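Local atomic coordinates of tryptophan synthase alpha chain (Aquifex aeolicus, PDB entry 2EKC), a protein that probably cleaves indoleglycerol phosphate to indole and glyceraldehyde 3-phosphate, the aldol step that opens the last stage of tryptophan biosynthesis. Residues 158-163 with 198-203; 21-26 with 34-39; 110-115 with 143-148; 2-7 with 94-99; 150-155 with 168-173. All blocks are in the same frame, centred on the assembly; numbering follows the deposited sequence.

Interaction 1 (158-163 with 198-203)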
# COMPACT_ATOMS: atom_id res chain seq x y z
N SER A 158 3.56 17.66 7.52
CA SER A 158 4.11 18.11 6.24
C SER A 158 3.83 19.60 6.03
O SER A 158 2.70 20.07 6.22
CB SER A 158 3.52 17.30 5.09
OG SER A 158 3.98 15.96 5.12
N THR A 159 4.85 20.34 5.63
CA THR A 159 4.70 21.77 5.39
C THR A 159 3.91 22.00 4.11
O THR A 159 3.75 21.09 3.31
CB THR A 159 6.07 22.45 5.24
OG1 THR A 159 6.70 21.95 4.06
CG2 THR A 159 6.95 22.17 6.44
N ARG A 160 3.42 23.23 3.93
CA ARG A 160 2.66 23.55 2.73
C ARG A 160 3.53 23.37 1.49
O ARG A 160 3.06 22.89 0.46
CB ARG A 160 2.14 24.99 2.78
CG ARG A 160 1.07 25.22 3.84
CD ARG A 160 0.48 26.62 3.72
NE ARG A 160 -0.27 26.80 2.48
CZ ARG A 160 -1.47 26.26 2.25
NH1 ARG A 160 -2.05 25.51 3.17
NH2 ARG A 160 -2.08 26.48 1.10
N LYS A 161 4.80 23.75 1.59
CA LYS A 161 5.72 23.60 0.47
C LYS A 161 5.94 22.12 0.17
O LYS A 161 6.02 21.72 -1.00
CB LYS A 161 7.07 24.27 0.78
CG LYS A 161 7.05 25.79 0.69
CD LYS A 161 8.43 26.38 0.96
CE LYS A 161 8.40 27.90 0.90
NZ LYS A 161 9.72 28.49 1.25
N ARG A 162 6.04 21.31 1.22
CA ARG A 162 6.24 19.87 1.03
C ARG A 162 5.02 19.27 0.34
O ARG A 162 5.15 18.41 -0.53
CB ARG A 162 6.46 19.17 2.38
CG ARG A 162 6.72 17.66 2.27
CD ARG A 162 7.86 17.37 1.31
NE ARG A 162 9.00 18.25 1.54
CZ ARG A 162 10.07 18.32 0.76
NH1 ARG A 162 10.17 17.55 -0.31
NH2 ARG A 162 11.04 19.19 1.04
N ILE A 163 3.83 19.73 0.74
CA ILE A 163 2.59 19.24 0.15
C ILE A 163 2.57 19.47 -1.35
O ILE A 163 2.14 18.60 -2.11
CB ILE A 163 1.36 19.92 0.78
CG1 ILE A 163 1.14 19.39 2.20
CG2 ILE A 163 0.12 19.67 -0.08
CD1 ILE A 163 -0.09 19.97 2.89
N VAL A 198 -4.96 17.11 5.72
CA VAL A 198 -5.55 16.68 4.46
C VAL A 198 -6.38 17.80 3.84
O VAL A 198 -6.39 17.97 2.62
CB VAL A 198 -6.45 15.44 4.65
CG1 VAL A 198 -7.18 15.12 3.36
CG2 VAL A 198 -5.60 14.25 5.07
N GLU A 199 -7.05 18.57 4.69
CA GLU A 199 -7.86 19.68 4.19
C GLU A 199 -6.93 20.66 3.48
O GLU A 199 -7.29 21.20 2.43
CB GLU A 199 -8.61 20.35 5.35
CG GLU A 199 -9.38 19.34 6.20
CD GLU A 199 -10.36 19.98 7.18
OE1 GLU A 199 -10.04 21.05 7.73
OE2 GLU A 199 -11.44 19.39 7.40
N GLU A 200 -5.75 20.90 4.04
CA GLU A 200 -4.77 21.78 3.41
C GLU A 200 -4.40 21.16 2.07
O GLU A 200 -4.34 21.84 1.04
CB GLU A 200 -3.50 21.90 4.25
CG GLU A 200 -3.55 22.93 5.37
CD GLU A 200 -2.19 23.14 6.01
OE1 GLU A 200 -1.76 22.27 6.79
OE2 GLU A 200 -1.55 24.17 5.72
N TYR A 201 -4.12 19.86 2.11
CA TYR A 201 -3.75 19.11 0.93
C TYR A 201 -4.80 19.30 -0.16
O TYR A 201 -4.47 19.51 -1.32
CB TYR A 201 -3.62 17.62 1.29
CG TYR A 201 -3.46 16.68 0.12
CD1 TYR A 201 -2.21 16.41 -0.44
CD2 TYR A 201 -4.57 16.02 -0.41
CE1 TYR A 201 -2.07 15.51 -1.50
CE2 TYR A 201 -4.44 15.12 -1.46
CZ TYR A 201 -3.19 14.86 -2.00
OH TYR A 201 -3.08 13.95 -3.02
N ARG A 202 -6.07 19.22 0.23
CA ARG A 202 -7.18 19.39 -0.71
C ARG A 202 -7.09 20.72 -1.43
O ARG A 202 -7.41 20.82 -2.61
CB ARG A 202 -8.52 19.31 0.02
CG ARG A 202 -8.82 17.98 0.69
CD ARG A 202 -8.85 16.85 -0.32
NE ARG A 202 -9.38 15.62 0.27
CZ ARG A 202 -9.48 14.47 -0.38
NH1 ARG A 202 -9.09 14.39 -1.65
NH2 ARG A 202 -9.96 13.40 0.23
N GLU A 203 -6.65 21.74 -0.70
CA GLU A 203 -6.50 23.09 -1.22
C GLU A 203 -5.43 23.16 -2.31
O GLU A 203 -5.53 23.95 -3.25
CB GLU A 203 -6.10 24.05 -0.09
CG GLU A 203 -7.10 24.18 1.05
CD GLU A 203 -6.56 25.00 2.22
OE1 GLU A 203 -6.06 26.12 1.98
OE2 GLU A 203 -6.65 24.54 3.37
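R160 and E200 pair across two helices of the outer layer of the TIM barrel, where the first turn of helix 160-169 meets the last turns of helix 192-204. NH1 of R160 donates to OE2 of E200 at 2.9 Å, and the opposite charges make the pair a salt bridge. The acceptor lies almost in the guanidinium plane, yet it is met on its anti side, and the N-H...O angle of 145° leaves the bond somewhat bent. A bend at chi3 (66°) turns NE of the arginine away from a straight course, and the two side chains cross at about a right angle. The same carboxylate is shared, since OE1 of E200 forms a salt bridge with K197. E203 adds a more distant charge, its OE1 4.1 Å from NH2 of R160.

The apolar part is buried beneath. I163 points at the other helix, with CD1 against CB of E200, and it also touches L204. The Y201 hydroxyl is engaged elsewhere, by the backbone O of K207 and by T174, while its ring is edge-to-face with F176. I163 meets the Y201 ring obliquely with its branch methyl, CG2 lying 4.0 Å from CD1 of Y201.

Interaction 2 (21-26 with 34-39)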
# COMPACT_ATOMS: atom_id res chain seq x y z
N SER A 21 -5.40 -2.90 1.45
CA SER A 21 -4.98 -3.96 2.36
C SER A 21 -3.51 -4.31 2.17
O SER A 21 -3.03 -4.49 1.05
CB SER A 21 -5.84 -5.21 2.15
OG SER A 21 -7.21 -4.91 2.37
N TYR A 22 -2.81 -4.43 3.29
CA TYR A 22 -1.39 -4.72 3.29
C TYR A 22 -1.09 -6.06 3.98
O TYR A 22 -1.45 -6.26 5.14
CB TYR A 22 -0.67 -3.55 3.99
CG TYR A 22 0.82 -3.67 4.22
CD1 TYR A 22 1.65 -4.35 3.34
CD2 TYR A 22 1.40 -3.05 5.33
CE1 TYR A 22 3.03 -4.42 3.55
CE2 TYR A 22 2.78 -3.11 5.55
CZ TYR A 22 3.59 -3.79 4.66
OH TYR A 22 4.94 -3.86 4.89
N LEU A 23 -0.47 -6.97 3.23
CA LEU A 23 -0.08 -8.28 3.74
C LEU A 23 1.36 -8.55 3.30
O LEU A 23 1.83 -7.97 2.33
CB LEU A 23 -1.00 -9.38 3.19
CG LEU A 23 -2.41 -9.53 3.77
CD1 LEU A 23 -3.19 -10.58 2.98
CD2 LEU A 23 -2.32 -9.93 5.24
N MET A 24 2.04 -9.43 4.03
CA MET A 24 3.44 -9.76 3.73
C MET A 24 3.58 -11.11 3.02
O MET A 24 3.03 -12.11 3.47
CB MET A 24 4.25 -9.79 5.03
CG MET A 24 5.73 -10.11 4.85
SD MET A 24 6.64 -8.72 4.15
CE MET A 24 6.50 -7.56 5.49
N VAL A 25 4.33 -11.14 1.92
CA VAL A 25 4.53 -12.38 1.20
C VAL A 25 5.40 -13.30 2.05
O VAL A 25 6.47 -12.90 2.50
CB VAL A 25 5.26 -12.17 -0.14
CG1 VAL A 25 5.50 -13.53 -0.81
CG2 VAL A 25 4.44 -11.27 -1.06
N GLY A 26 4.94 -14.53 2.27
CA GLY A 26 5.72 -15.47 3.05
C GLY A 26 5.42 -15.56 4.53
O GLY A 26 6.05 -16.33 5.25
N LEU A 34 -0.58 -16.59 0.61
CA LEU A 34 -1.29 -16.54 -0.66
C LEU A 34 -2.79 -16.66 -0.41
O LEU A 34 -3.59 -15.97 -1.04
CB LEU A 34 -0.82 -17.66 -1.58
CG LEU A 34 -1.49 -17.76 -2.95
CD1 LEU A 34 -1.29 -16.46 -3.73
CD2 LEU A 34 -0.90 -18.94 -3.71
N LYS A 35 -3.18 -17.54 0.51
CA LYS A 35 -4.59 -17.70 0.83
C LYS A 35 -5.12 -16.40 1.42
O LYS A 35 -6.23 -15.97 1.10
CB LYS A 35 -4.79 -18.86 1.81
CG LYS A 35 -4.42 -20.21 1.21
CD LYS A 35 -4.54 -21.34 2.23
CE LYS A 35 -4.07 -22.65 1.61
NZ LYS A 35 -4.07 -23.77 2.59
N ALA A 36 -4.32 -15.77 2.27
CA ALA A 36 -4.68 -14.51 2.91
C ALA A 36 -4.92 -13.43 1.85
O ALA A 36 -5.93 -12.73 1.88
CB ALA A 36 -3.57 -14.07 3.85
N PHE A 37 -3.98 -13.30 0.92
CA PHE A 37 -4.10 -12.32 -0.17
C PHE A 37 -5.40 -12.53 -0.95
O PHE A 37 -6.13 -11.59 -1.23
CB PHE A 37 -2.90 -12.44 -1.11
CG PHE A 37 -1.71 -11.59 -0.71
CD1 PHE A 37 -1.79 -10.20 -0.75
CD2 PHE A 37 -0.52 -12.18 -0.32
CE1 PHE A 37 -0.69 -9.41 -0.41
CE2 PHE A 37 0.59 -11.39 0.03
CZ PHE A 37 0.50 -10.01 -0.02
N LYS A 38 -5.68 -13.78 -1.30
CA LYS A 38 -6.89 -14.09 -2.05
C LYS A 38 -8.15 -13.73 -1.25
O LYS A 38 -9.12 -13.22 -1.80
CB LYS A 38 -6.91 -15.58 -2.42
CG LYS A 38 -5.86 -15.95 -3.47
CD LYS A 38 -5.88 -17.44 -3.76
CE LYS A 38 -4.97 -17.77 -4.94
NZ LYS A 38 -4.93 -19.24 -5.21
N GLU A 39 -8.10 -13.99 0.05
CA GLU A 39 -9.23 -13.71 0.92
C GLU A 39 -9.56 -12.22 1.01
O GLU A 39 -10.72 -11.83 0.90
CB GLU A 39 -8.95 -14.26 2.32
CG GLU A 39 -10.15 -14.23 3.26
CD GLU A 39 -11.28 -15.13 2.79
OE1 GLU A 39 -10.98 -16.15 2.14
OE2 GLU A 39 -12.45 -14.83 3.09
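In the first beta-alpha-beta unit of the barrel, strand 18-24 is covered by helix 30-42 chiefly through L23 and F37. The strand and helix segments run antiparallel, at 172°, with their axes 8.9 Å apart at closest approach, as expected when the chain leaves a strand and returns along its outer side.

CB of L23 sits over one face of the F37 ring, 3.8 Å from the centroid, a CH-pi contact displaced toward the rim carbons CE1 and CZ. The backbone O of L23 also lies 3.4 Å from CZ of F37. Chi1 of -76° sets CG of L23 anti to the carbonyl carbon, and chi2 of 174° carries CD1 on toward the helix. There CD1 of L23 lies 3.6 Å from CB of A36 and 3.5 Å from the backbone N of F37.

This is the usual crossover packing of a TIM barrel, in which residues facing outward from a strand fill the layer beneath the helices. V25, just past the strand end, crosses F37 at about a right angle, its CG2 4.0 Å from CE2 of F37. L48 of the adjacent strand and L84 and L88 of helix 78-91 also touch the F37 side chain.

Interaction 3 (110-115 with 143-148)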
# COMPACT_ATOMS: atom_id res chain seq x y z
N GLY A 110 19.26 -3.53 -8.86
CA GLY A 110 19.47 -2.70 -10.02
C GLY A 110 18.17 -2.01 -10.39
O GLY A 110 17.18 -2.68 -10.69
N LEU A 111 18.15 -0.68 -10.35
CA LEU A 111 16.93 0.08 -10.66
C LEU A 111 16.20 -0.36 -11.92
O LEU A 111 15.01 -0.69 -11.86
CB LEU A 111 17.23 1.58 -10.74
CG LEU A 111 17.14 2.34 -9.41
CD1 LEU A 111 18.23 1.85 -8.48
CD2 LEU A 111 17.28 3.83 -9.66
N GLU A 112 16.89 -0.36 -13.06
CA GLU A 112 16.27 -0.76 -14.32
C GLU A 112 15.66 -2.15 -14.21
O GLU A 112 14.48 -2.34 -14.50
CB GLU A 112 17.29 -0.75 -15.46
CG GLU A 112 17.83 0.62 -15.86
CD GLU A 112 16.85 1.43 -16.69
OE1 GLU A 112 16.14 0.83 -17.54
OE2 GLU A 112 16.80 2.67 -16.53
N LYS A 113 16.47 -3.12 -13.79
CA LYS A 113 15.99 -4.49 -13.66
C LYS A 113 14.82 -4.61 -12.70
O LYS A 113 13.82 -5.27 -13.00
CB LYS A 113 17.12 -5.41 -13.19
CG LYS A 113 16.67 -6.84 -12.97
CD LYS A 113 17.78 -7.74 -12.46
CE LYS A 113 18.86 -7.97 -13.49
NZ LYS A 113 19.81 -9.03 -13.04
N PHE A 114 14.94 -3.98 -11.53
CA PHE A 114 13.89 -4.03 -10.52
C PHE A 114 12.56 -3.55 -11.10
O PHE A 114 11.53 -4.21 -10.96
CB PHE A 114 14.28 -3.15 -9.32
CG PHE A 114 13.44 -3.37 -8.10
CD1 PHE A 114 12.22 -2.72 -7.95
CD2 PHE A 114 13.86 -4.23 -7.09
CE1 PHE A 114 11.44 -2.92 -6.81
CE2 PHE A 114 13.09 -4.44 -5.95
CZ PHE A 114 11.87 -3.78 -5.81
N CYS A 115 12.59 -2.41 -11.77
CA CYS A 115 11.39 -1.86 -12.36
C CYS A 115 10.88 -2.72 -13.51
O CYS A 115 9.68 -2.95 -13.63
CB CYS A 115 11.64 -0.42 -12.83
SG CYS A 115 11.83 0.76 -11.46
N MET A 143 11.13 4.82 -12.78
CA MET A 143 9.74 4.38 -12.63
C MET A 143 8.89 4.94 -13.76
O MET A 143 8.01 4.25 -14.28
CB MET A 143 9.20 4.83 -11.27
CG MET A 143 9.77 4.02 -10.11
SD MET A 143 9.19 4.51 -8.48
CE MET A 143 7.49 3.88 -8.51
N LYS A 144 9.16 6.18 -14.15
CA LYS A 144 8.42 6.82 -15.24
C LYS A 144 8.64 6.02 -16.52
O LYS A 144 7.71 5.79 -17.29
CB LYS A 144 8.90 8.25 -15.45
CG LYS A 144 8.23 8.95 -16.63
CD LYS A 144 8.90 10.28 -16.95
CE LYS A 144 8.24 10.97 -18.15
NZ LYS A 144 8.23 10.12 -19.38
N LYS A 145 9.88 5.60 -16.74
CA LYS A 145 10.24 4.83 -17.92
C LYS A 145 9.47 3.52 -18.02
O LYS A 145 9.08 3.11 -19.11
CB LYS A 145 11.75 4.55 -17.90
CG LYS A 145 12.24 3.70 -19.06
CD LYS A 145 13.73 3.43 -18.94
CE LYS A 145 14.24 2.57 -20.08
NZ LYS A 145 15.72 2.41 -20.01
N TYR A 146 9.25 2.86 -16.88
CA TYR A 146 8.54 1.59 -16.86
C TYR A 146 7.07 1.72 -16.49
O TYR A 146 6.38 0.73 -16.22
CB TYR A 146 9.24 0.61 -15.91
CG TYR A 146 10.59 0.16 -16.43
CD1 TYR A 146 10.70 -0.92 -17.32
CD2 TYR A 146 11.75 0.85 -16.10
CE1 TYR A 146 11.94 -1.28 -17.86
CE2 TYR A 146 12.99 0.49 -16.64
CZ TYR A 146 13.07 -0.57 -17.52
OH TYR A 146 14.30 -0.92 -18.05
N VAL A 147 6.58 2.95 -16.49
CA VAL A 147 5.18 3.22 -16.17
C VAL A 147 4.75 2.59 -14.85
O VAL A 147 3.77 1.84 -14.79
CB VAL A 147 4.25 2.72 -17.31
CG1 VAL A 147 2.85 3.28 -17.13
CG2 VAL A 147 4.82 3.13 -18.67
N LEU A 148 5.51 2.88 -13.80
CA LEU A 148 5.22 2.40 -12.46
C LEU A 148 4.86 3.66 -11.67
O LEU A 148 5.64 4.61 -11.61
CB LEU A 148 6.45 1.73 -11.85
CG LEU A 148 6.81 0.39 -12.46
CD1 LEU A 148 8.19 -0.04 -12.00
CD2 LEU A 148 5.76 -0.64 -12.07
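A bend at chi2 (-77°) swings CD of E112 out of an extended course, while chi1 of -69° sets CG of Y146 anti to the carbonyl carbon, and the ring extends from there toward the carboxylate. OE1 of E112 is gripped twice. The Y146 hydroxyl donates to it at 2.6 Å on the anti side, and NZ of K145, at the end of an extended chain, donates at 3.0 Å on the syn side as part of a salt bridge. The two donors come from opposite faces of the carboxylate plane. Such a pair would be expected to stabilise the negative charge.

Below lies an apolar cluster around C115. Its CB is 3.5 Å from CD2 of Y146 and 3.6 Å from CD1 of L148, while its SG packs near CG of M143. A phenylalanine in place of Y146 would probably leave E112 OE1 with K145 as its one donor across this contact and the carboxylate freer to turn.

V147 ends helix 133-145 as the C' residue of a Schellman motif, placing L148 back toward C115. The contact joins the start of helix 111-120 to the end of helix 133-145, with C115, M143 and L148 all resting on F126 of strand 125-127.

Interaction 4 (2-7 with 94-99)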
# COMPACT_ATOMS: atom_id res chain seq x y z
N GLY A 2 -3.05 4.63 -14.92
CA GLY A 2 -3.40 3.23 -14.95
C GLY A 2 -4.49 2.73 -14.02
O GLY A 2 -5.50 3.40 -13.79
N ARG A 3 -4.27 1.53 -13.48
CA ARG A 3 -5.23 0.89 -12.59
C ARG A 3 -5.60 1.72 -11.36
O ARG A 3 -6.73 1.65 -10.88
CB ARG A 3 -4.71 -0.47 -12.12
CG ARG A 3 -4.56 -1.52 -13.22
CD ARG A 3 -4.42 -2.92 -12.61
NE ARG A 3 -4.35 -3.97 -13.62
CZ ARG A 3 -3.25 -4.29 -14.30
NH1 ARG A 3 -2.11 -3.63 -14.07
NH2 ARG A 3 -3.28 -5.26 -15.20
N ILE A 4 -4.66 2.50 -10.85
CA ILE A 4 -4.94 3.32 -9.67
C ILE A 4 -5.98 4.38 -9.99
O ILE A 4 -6.99 4.49 -9.29
CB ILE A 4 -3.66 4.00 -9.14
CG1 ILE A 4 -2.66 2.93 -8.67
CG2 ILE A 4 -4.00 4.94 -8.00
CD1 ILE A 4 -1.33 3.48 -8.23
N SER A 5 -5.74 5.17 -11.03
CA SER A 5 -6.69 6.20 -11.41
C SER A 5 -8.03 5.59 -11.79
O SER A 5 -9.08 6.11 -11.39
CB SER A 5 -6.14 7.01 -12.58
OG SER A 5 -5.13 7.90 -12.13
N ASP A 6 -8.01 4.49 -12.55
CA ASP A 6 -9.26 3.84 -12.94
C ASP A 6 -10.05 3.43 -11.70
O ASP A 6 -11.26 3.63 -11.62
CB ASP A 6 -9.01 2.59 -13.79
CG ASP A 6 -8.36 2.90 -15.13
OD1 ASP A 6 -8.48 4.04 -15.61
OD2 ASP A 6 -7.74 1.98 -15.70
N LYS A 7 -9.37 2.84 -10.73
CA LYS A 7 -10.04 2.38 -9.51
C LYS A 7 -10.70 3.50 -8.73
O LYS A 7 -11.84 3.37 -8.30
CB LYS A 7 -9.05 1.63 -8.60
CG LYS A 7 -9.70 1.09 -7.33
CD LYS A 7 -10.85 0.12 -7.63
CE LYS A 7 -10.35 -1.13 -8.34
NZ LYS A 7 -11.46 -2.09 -8.64
N ASP A 94 -8.17 -6.03 -12.58
CA ASP A 94 -8.21 -4.58 -12.41
C ASP A 94 -7.83 -4.00 -11.05
O ASP A 94 -7.81 -2.78 -10.89
CB ASP A 94 -9.59 -4.07 -12.82
CG ASP A 94 -10.09 -4.72 -14.10
OD1 ASP A 94 -9.35 -4.70 -15.11
OD2 ASP A 94 -11.21 -5.26 -14.09
N ILE A 95 -7.53 -4.85 -10.07
CA ILE A 95 -7.15 -4.35 -8.75
C ILE A 95 -5.71 -3.83 -8.77
O ILE A 95 -4.78 -4.55 -9.11
CB ILE A 95 -7.23 -5.46 -7.67
CG1 ILE A 95 -8.67 -6.00 -7.57
CG2 ILE A 95 -6.75 -4.91 -6.32
CD1 ILE A 95 -9.70 -4.97 -7.18
N PRO A 96 -5.51 -2.55 -8.42
CA PRO A 96 -4.16 -1.98 -8.42
C PRO A 96 -3.27 -2.70 -7.40
O PRO A 96 -3.69 -2.95 -6.27
CB PRO A 96 -4.40 -0.53 -8.00
CG PRO A 96 -5.77 -0.25 -8.48
CD PRO A 96 -6.51 -1.51 -8.12
N PHE A 97 -2.05 -3.04 -7.82
CA PHE A 97 -1.08 -3.71 -6.95
C PHE A 97 0.07 -2.75 -6.66
O PHE A 97 0.72 -2.25 -7.58
CB PHE A 97 -0.48 -4.95 -7.63
CG PHE A 97 -1.41 -6.14 -7.71
CD1 PHE A 97 -2.74 -6.05 -7.33
CD2 PHE A 97 -0.94 -7.36 -8.20
CE1 PHE A 97 -3.59 -7.14 -7.43
CE2 PHE A 97 -1.78 -8.46 -8.31
CZ PHE A 97 -3.12 -8.35 -7.93
N LEU A 98 0.32 -2.49 -5.38
CA LEU A 98 1.41 -1.61 -4.97
C LEU A 98 2.46 -2.43 -4.24
O LEU A 98 2.16 -3.06 -3.22
CB LEU A 98 0.91 -0.51 -4.04
CG LEU A 98 -0.03 0.56 -4.58
CD1 LEU A 98 -0.39 1.52 -3.46
CD2 LEU A 98 0.63 1.30 -5.73
N LEU A 99 3.68 -2.44 -4.76
CA LEU A 99 4.75 -3.19 -4.13
C LEU A 99 5.35 -2.35 -3.01
O LEU A 99 5.77 -1.21 -3.24
CB LEU A 99 5.85 -3.54 -5.14
CG LEU A 99 7.05 -4.28 -4.54
CD1 LEU A 99 6.64 -5.70 -4.15
CD2 LEU A 99 8.20 -4.31 -5.54
O HOH W 1 -8.45 -0.41 -11.72
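D94 meets the N-terminal helix 3-14 through its backbone O, which lies beside the aliphatic carbons of R3 and K7, 3.8 Å from CD of R3. A water donates to this oxygen at 2.6 Å and also to the backbone O of R3 at 2.8 Å, so it bridges two carbonyls. NE of R3 donates a hydrogen bond to P93 O, and NH1 forms a salt bridge with D124.

I95 follows, its CD1 3.7 Å from NZ of K7. Bends at chi2 (59°) and chi3 (65°) fold the lysine chain back, and NZ makes a salt bridge with E10.

At P96, CG lies 3.2 Å from the backbone O of R3 and meets CB of both R3 and K7 at 3.8 Å, while CB of the proline touches CG1 of I4. Beyond, in strand 97-100 of the TIM barrel, CD2 of L98 is 3.9 Å from CD1 of I4, the two side chains crossing at about a right angle. I4 also touches M173, which precedes strand 174-177.

Aliphatic surfaces fitted round a proline ring make most of the contact; its polar link is a water between carbonyls, and the charged ends of R3 and K7 find their partners outside the two segments.

Interaction 5 (150-155 with 168-173)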
# COMPACT_ATOMS: atom_id res chain seq x y z
N PHE A 150 4.41 6.41 -9.01
CA PHE A 150 5.15 6.87 -7.84
C PHE A 150 4.17 7.40 -6.80
O PHE A 150 3.36 8.29 -7.08
CB PHE A 150 6.14 7.98 -8.23
CG PHE A 150 7.02 8.42 -7.11
CD1 PHE A 150 8.07 7.61 -6.67
CD2 PHE A 150 6.80 9.63 -6.46
CE1 PHE A 150 8.88 8.00 -5.61
CE2 PHE A 150 7.60 10.03 -5.39
CZ PHE A 150 8.64 9.21 -4.97
N VAL A 151 4.24 6.84 -5.60
CA VAL A 151 3.35 7.25 -4.52
C VAL A 151 4.13 7.93 -3.40
O VAL A 151 4.76 7.26 -2.58
CB VAL A 151 2.61 6.02 -3.94
CG1 VAL A 151 1.67 6.44 -2.82
CG2 VAL A 151 1.83 5.32 -5.06
N PRO A 152 4.12 9.27 -3.36
CA PRO A 152 4.84 10.01 -2.32
C PRO A 152 4.20 9.85 -0.94
O PRO A 152 3.00 9.56 -0.83
CB PRO A 152 4.80 11.44 -2.83
CG PRO A 152 3.47 11.50 -3.53
CD PRO A 152 3.45 10.19 -4.29
N LEU A 153 4.99 10.02 0.11
CA LEU A 153 4.48 9.89 1.46
C LEU A 153 4.39 11.23 2.17
O LEU A 153 5.30 12.06 2.08
CB LEU A 153 5.35 8.93 2.27
CG LEU A 153 5.18 7.44 1.98
CD1 LEU A 153 5.59 7.14 0.55
CD2 LEU A 153 6.01 6.63 2.96
N GLY A 154 3.28 11.45 2.87
CA GLY A 154 3.09 12.69 3.59
C GLY A 154 2.92 12.40 5.06
O GLY A 154 2.83 11.24 5.46
N ALA A 155 2.90 13.45 5.88
CA ALA A 155 2.74 13.29 7.32
C ALA A 155 1.84 14.38 7.87
O ALA A 155 1.58 15.38 7.19
CB ALA A 155 4.10 13.33 8.00
N GLU A 168 3.03 17.18 -7.01
CA GLU A 168 3.69 17.12 -8.31
C GLU A 168 4.49 15.83 -8.46
O GLU A 168 4.79 15.41 -9.58
CB GLU A 168 4.61 18.33 -8.50
CG GLU A 168 5.68 18.49 -7.45
CD GLU A 168 6.57 19.70 -7.72
OE1 GLU A 168 6.06 20.84 -7.71
OE2 GLU A 168 7.79 19.50 -7.94
N ALA A 169 4.81 15.18 -7.34
CA ALA A 169 5.56 13.94 -7.38
C ALA A 169 4.66 12.72 -7.57
O ALA A 169 5.11 11.68 -8.05
CB ALA A 169 6.38 13.78 -6.11
N ALA A 170 3.40 12.85 -7.19
CA ALA A 170 2.46 11.74 -7.31
C ALA A 170 1.89 11.60 -8.72
O ALA A 170 1.46 12.58 -9.33
CB ALA A 170 1.31 11.92 -6.31
N ASP A 171 1.90 10.38 -9.23
CA ASP A 171 1.36 10.13 -10.56
C ASP A 171 -0.16 9.98 -10.48
O ASP A 171 -0.88 10.52 -11.31
CB ASP A 171 1.94 8.84 -11.16
CG ASP A 171 3.41 8.97 -11.52
OD1 ASP A 171 3.76 9.93 -12.24
OD2 ASP A 171 4.21 8.11 -11.09
N GLU A 172 -0.64 9.25 -9.47
CA GLU A 172 -2.07 9.02 -9.33
C GLU A 172 -2.62 9.11 -7.91
O GLU A 172 -3.82 9.31 -7.73
CB GLU A 172 -2.41 7.64 -9.89
CG GLU A 172 -2.08 7.46 -11.37
CD GLU A 172 -2.15 6.00 -11.79
OE1 GLU A 172 -1.17 5.27 -11.55
OE2 GLU A 172 -3.20 5.60 -12.34
N MET A 173 -1.77 8.95 -6.91
CA MET A 173 -2.24 9.00 -5.53
C MET A 173 -1.13 9.28 -4.54
O MET A 173 0.06 9.18 -4.86
CB MET A 173 -2.90 7.67 -5.16
CG MET A 173 -1.92 6.50 -5.14
SD MET A 173 -2.67 4.97 -4.59
CE MET A 173 -2.83 5.29 -2.86
O HOH W 2 0.76 7.48 -7.63
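The F150 ring stands with its edge toward the end of helix 160-169, CD2 lying 3.1 Å from the backbone O of A169. Chi1 of -175° sets CG anti to the backbone N, and chi2 of 74° gives the ring its turn; CE2 also touches CB of A169. D171 turns its carboxylate to the backbone: OD2 accepts from F150 N at 2.7 Å and 171°, while D171 N returns a weak bond to F150 O. A water donates to that same oxygen and accepts from E172 N. An alanine at F150 would probably open a gap beside A169, though the bonds of its backbone N and O to D171 do not depend on the ring.

P152 presses CD tightly on CB of A170, at 3.4 Å. V151 and M173 meet obliquely, CG2 to CG at 3.9 Å.

This closes a beta-alpha-beta crossover of the TIM barrel, where the turn after helix 160-169 passes strand 149-154 before entering strand 174-177; F150 also touches K140 and M143 of helix 133-145, and M173 reaches I4 and F8 of helix 3-14.

Overall arrangement
The five contacts are spread round one eight-stranded TIM barrel. Interactions 1 and 5 share helix 160-169, gripping its opening turn and its end, with centres 12 Å apart. Interaction 5 is also a meeting point: M143 of interaction 3 packs on F150, and E172 probably accepts a hydrogen bond from S5 N of interaction 4. Interactions 3 and 4 touch where F114 meets L99. Interaction 2 stands apart, its centre 32 Å from that of interaction 1 on the opposite side of the chain's centre. The predicted catalytic E49 and D60 lie nearer the inner contacts: L98 of interaction 4 is about 5 Å from E49, and M24 of interaction 2 about 6 Å from D60, side chain to side chain, whereas interactions 1 and 3 are peripheral.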